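Local coordinates for protein auracyanin-B-2 (Chloroflexus aurantiacus, PDB 1QHQ) that carries electrons as a blue copper protein of the cupredoxin fold, probably accepting them from the membrane-bound alternative complex III, at residues A[22-25]-A[26-29]; A[126-130]-A[131-135]. All coordinates share one frame; numbering follows the deposited sequence.

Contact 1: A[22-25]-A[26-29]; sequences RAAP and DALA
Ala-24 is brought back over Ala-27 and Ala-29 by the small psi values of Pro-25 (-29°) and Asp-26 (19°), which bend the otherwise extended chain into a compact turn. The fold-back is fastened by one backbone hydrogen bond, Ala-24 N to Ala-29 O at 2.8 Å, almost straight with 172° at the hydrogen; the donor is tilted out of the carbonyl plane. On one side of the turn the methyl groups cluster. Ala-24 CB, directed at the returning chain, lies 4.0 Å from Ala-27 CB and 4.2 Å from Ala-29 CB, and it also rests 3.4 Å from Ala-29 O, the oxygen that takes the closing bond. On the opposite side, the carbonyls of Ala-24 and Ala-27 come close together, and a water joins them. It gives one hydrogen to Ala-24 O (2.6 Å) and the other to Ala-27 O (2.7 Å), so two carbonyl oxygens that would otherwise repel are bridged by one water. Just beyond, Leu-28 is the centre of an inverse gamma turn, closed by a weak bond from Ala-29 N to Ala-27 O. At the exposed apex the side chains of Pro-25 and Asp-26 cross at about a right angle. With CG of Asp-26 set beside its own backbone N, OD2 reaches the proline ring at Pro-25 CG, 3.9 Å away, while OD1 is hydrogen-bonded to Asn-52 ND2. Asn-52 also shares a backbone bond with Pro-25, tying the apex to a second loop. The turn lies between strand 17-22, whose last residue Arg-22 is backbone-bonded to Ala-31, and strand 34-38; at its base Ala-23 packs on His-57, a copper ligand, and on Asn-49 at the end of strand 42-49.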
loop_
_atom_site.group_PDB
_atom_site.type_symbol
_atom_site.label_atom_id
_atom_site.label_comp_id
_atom_site.label_asym_id
_atom_site.label_seq_id
_atom_site.Cartn_x
_atom_site.Cartn_y
_atom_site.Cartn_z
ATOM N N ARG A 22 -9.583 2.738 -3.385
ATOM C CA ARG A 22 -9.813 2.493 -4.814
ATOM C C ARG A 22 -8.716 3.282 -5.592
ATOM O O ARG A 22 -8.240 4.296 -5.102
ATOM C CB ARG A 22 -11.163 2.965 -5.325
ATOM C CG ARG A 22 -12.369 2.587 -4.529
ATOM C CD ARG A 22 -13.213 1.475 -5.073
ATOM N NE ARG A 22 -14.332 1.156 -4.161
ATOM C CZ ARG A 22 -15.602 1.074 -4.525
ATOM N NH1 ARG A 22 -15.968 1.274 -5.786
ATOM N NH2 ARG A 22 -16.554 0.783 -3.622
ATOM N N ALA A 23 -8.545 2.826 -6.822
ATOM C CA ALA A 23 -7.650 3.579 -7.738
ATOM C C ALA A 23 -8.440 4.687 -8.396
ATOM O O ALA A 23 -9.677 4.608 -8.518
ATOM C CB ALA A 23 -7.109 2.599 -8.778
ATOM N N ALA A 24 -7.753 5.781 -8.753
ATOM C CA ALA A 24 -8.460 6.751 -9.657
ATOM C C ALA A 24 -8.677 5.994 -10.986
ATOM O O ALA A 24 -7.827 5.187 -11.359
ATOM C CB ALA A 24 -7.560 7.945 -9.891
ATOM N N PRO A 25 -9.796 6.219 -11.624
ATOM C CA PRO A 25 -10.132 5.490 -12.848
ATOM C C PRO A 25 -9.320 5.972 -14.036
ATOM O O PRO A 25 -8.995 5.153 -14.906
ATOM C CB PRO A 25 -11.609 5.739 -13.021
ATOM C CG PRO A 25 -11.848 7.072 -12.405
ATOM C CD PRO A 25 -10.866 7.154 -11.229
ATOM N N ASP A 26 -8.925 7.234 -14.036
ATOM C CA ASP A 26 -8.252 7.829 -15.198
ATOM C C ASP A 26 -6.938 8.490 -14.860
ATOM O O ASP A 26 -6.388 9.282 -15.663
ATOM C CB ASP A 26 -9.213 8.863 -15.840
ATOM C CG ASP A 26 -10.423 8.147 -16.452
ATOM O OD1 ASP A 26 -10.179 7.210 -17.247
ATOM O OD2 ASP A 26 -11.551 8.417 -16.020
ATOM N N ALA A 27 -6.337 8.175 -13.718
ATOM C CA ALA A 27 -5.065 8.776 -13.326
ATOM C C ALA A 27 -4.205 7.800 -12.579
ATOM O O ALA A 27 -4.746 6.848 -11.959
ATOM C CB ALA A 27 -5.311 10.030 -12.462
ATOM N N LEU A 28 -2.915 8.025 -12.470
ATOM C CA LEU A 28 -2.026 7.261 -11.622
ATOM C C LEU A 28 -2.052 7.812 -10.192
ATOM O O LEU A 28 -1.194 8.529 -9.717
ATOM C CB LEU A 28 -0.606 7.268 -12.195
ATOM C CG LEU A 28 -0.535 6.828 -13.683
ATOM C CD1 LEU A 28 0.922 6.867 -14.130
ATOM C CD2 LEU A 28 -1.109 5.443 -13.866
ATOM N N ALA A 29 -3.175 7.478 -9.514
ATOM C CA ALA A 29 -3.382 8.016 -8.163
ATOM C C ALA A 29 -4.373 7.083 -7.431
ATOM O O ALA A 29 -5.145 6.380 -8.062
ATOM C CB ALA A 29 -4.016 9.390 -8.246
HETATM O O HOH W 1 -5.603 4.294 -12.404
#

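Contact 2: A[126-130]-A[131-135]; sequences GHYLA and GMKGT. With CU (copper (II) ion), chain B.
His-127 and Met-132 lie side by side and point the same way, both toward the copper of the type I site. The tight part is here. His-127 ND1 binds the metal at 2.0 Å, whereas Met-132 SD stands 2.8 Å from it, the long thioether contact familiar from blue copper centres; Cys-122 and His-57 complete the site. CG of Met-132 is anti to its backbone N (chi1 -172°) and the chain runs on extended, which carries SD to 3.9 Å from His-127 ND1. Behind the ligands, Met-132 N donates to His-127 O at 2.9 Å, which helps hold the two ligand residues together. A type I beta turn from Tyr-128 to Gly-131 adds Gly-131 N to Tyr-128 O, also 2.9 Å, with the donor above the carbonyl plane. Away from the metal the join is looser: Lys-133 CD approaches Tyr-128 CE1 only to 4.0 Å, and a water accepts from Lys-133 NZ and donates to Tyr-128 O, while Leu-129 and Ala-130 are exposed. Asp-66 OD1 is hydrogen-bonded to Tyr-128 OH and salt-bridged to Lys-133 NZ, so the turn leans on helix 66-77 as the chain passes from strand 116-121 into strand 133-139.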
loop_
_atom_site.group_PDB
_atom_site.type_symbol
_atom_site.label_atom_id
_atom_site.label_comp_id
_atom_site.label_asym_id
_atom_site.label_seq_id
_atom_site.Cartn_x
_atom_site.Cartn_y
_atom_site.Cartn_z
ATOM N N GLY A 126 7.286 3.950 -11.683
ATOM C CA GLY A 126 6.815 5.245 -12.065
ATOM C C GLY A 126 5.674 5.854 -11.328
ATOM O O GLY A 126 5.457 7.077 -11.346
ATOM N N HIS A 127 4.789 5.041 -10.689
ATOM C CA HIS A 127 3.594 5.594 -10.094
ATOM C C HIS A 127 3.860 6.468 -8.877
ATOM O O HIS A 127 3.241 7.521 -8.758
ATOM C CB HIS A 127 2.664 4.399 -9.718
ATOM C CG HIS A 127 2.093 3.773 -10.958
ATOM N ND1 HIS A 127 0.968 2.934 -10.890
ATOM C CD2 HIS A 127 2.399 3.846 -12.262
ATOM C CE1 HIS A 127 0.633 2.557 -12.131
ATOM N NE2 HIS A 127 1.467 3.097 -12.942
ATOM N N TYR A 128 4.806 6.048 -8.043
ATOM C CA TYR A 128 5.155 6.861 -6.855
ATOM C C TYR A 128 5.728 8.211 -7.259
ATOM O O TYR A 128 5.175 9.255 -6.896
ATOM C CB TYR A 128 6.124 6.073 -5.975
ATOM C CG TYR A 128 6.709 6.924 -4.850
ATOM C CD1 TYR A 128 5.882 7.620 -3.995
ATOM C CD2 TYR A 128 8.081 7.129 -4.786
ATOM C CE1 TYR A 128 6.398 8.493 -3.050
ATOM C CE2 TYR A 128 8.616 8.004 -3.842
ATOM C CZ TYR A 128 7.775 8.631 -2.960
ATOM O OH TYR A 128 8.295 9.536 -2.045
ATOM N N LEU A 129 6.600 8.192 -8.286
ATOM C CA LEU A 129 7.119 9.488 -8.795
ATOM C C LEU A 129 6.061 10.286 -9.494
ATOM O O LEU A 129 6.070 11.545 -9.429
ATOM C CB LEU A 129 8.295 9.246 -9.744
ATOM C CG LEU A 129 9.548 8.624 -9.138
ATOM C CD1 LEU A 129 10.598 8.407 -10.231
ATOM C CD2 LEU A 129 10.106 9.485 -8.023
ATOM N N ALA A 130 5.034 9.657 -10.070
ATOM C CA ALA A 130 3.948 10.360 -10.679
ATOM C C ALA A 130 2.954 10.942 -9.705
ATOM O O ALA A 130 1.983 11.585 -10.114
ATOM C CB ALA A 130 3.264 9.550 -11.762
ATOM N N GLY A 131 3.134 10.658 -8.395
ATOM C CA GLY A 131 2.290 11.199 -7.368
ATOM C C GLY A 131 1.316 10.202 -6.723
ATOM O O GLY A 131 0.381 10.678 -6.033
ATOM N N MET A 132 1.407 8.946 -7.058
ATOM C CA MET A 132 0.454 7.947 -6.513
ATOM C C MET A 132 0.881 7.600 -5.070
ATOM O O MET A 132 1.631 6.692 -4.816
ATOM C CB MET A 132 0.415 6.687 -7.352
ATOM C CG MET A 132 -0.760 5.764 -6.829
ATOM S SD MET A 132 -1.268 4.667 -8.205
ATOM C CE MET A 132 -2.526 3.707 -7.278
ATOM N N LYS A 133 0.299 8.409 -4.187
ATOM C CA LYS A 133 0.660 8.287 -2.748
ATOM C C LYS A 133 -0.513 8.895 -1.975
ATOM O O LYS A 133 -1.300 9.619 -2.531
ATOM C CB LYS A 133 1.934 9.006 -2.461
ATOM C CG LYS A 133 1.954 10.514 -2.681
ATOM C CD LYS A 133 3.368 11.000 -2.329
ATOM C CE LYS A 133 3.663 12.354 -2.959
ATOM N NZ LYS A 133 5.164 12.586 -2.906
ATOM N N GLY A 134 -0.445 8.729 -0.648
ATOM C CA GLY A 134 -1.483 9.357 0.209
ATOM C C GLY A 134 -0.908 9.273 1.654
ATOM O O GLY A 134 0.146 8.671 1.850
ATOM N N THR A 135 -1.601 9.929 2.553
ATOM C CA THR A 135 -1.095 10.004 3.925
ATOM C C THR A 135 -2.055 9.260 4.873
ATOM O O THR A 135 -3.229 9.569 4.920
ATOM C CB THR A 135 -0.996 11.475 4.363
ATOM O OG1 THR A 135 0.017 12.123 3.552
ATOM C CG2 THR A 135 -0.571 11.574 5.825
HETATM CU CU CU B . -0.061 2.315 -9.252
HETATM O O HOH W 2 6.193 11.361 -5.350
#

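In the fold
Contact 1 comes first along the chain and contact 2 near its end, yet their centres lie about 11 Å apart, on the same side of the chain's centre, and they touch. Leu-28 CD2 packs 3.6 Å from His-127 NE2, and Ala-29 N lies 3.6 Å from Met-132 SD, so Leu-28 and Ala-29 pack against the two copper ligands carried by 126-135. The loop of contact 1 leads from the three-stranded sheet, by way of strand 17-22, to strand 34-38 of the five-stranded sheet, where that strand pairs in parallel with strand 133-139, which contact 2 enters. Together the two turns enclose part of the copper site at one end of the cupredoxin sandwich.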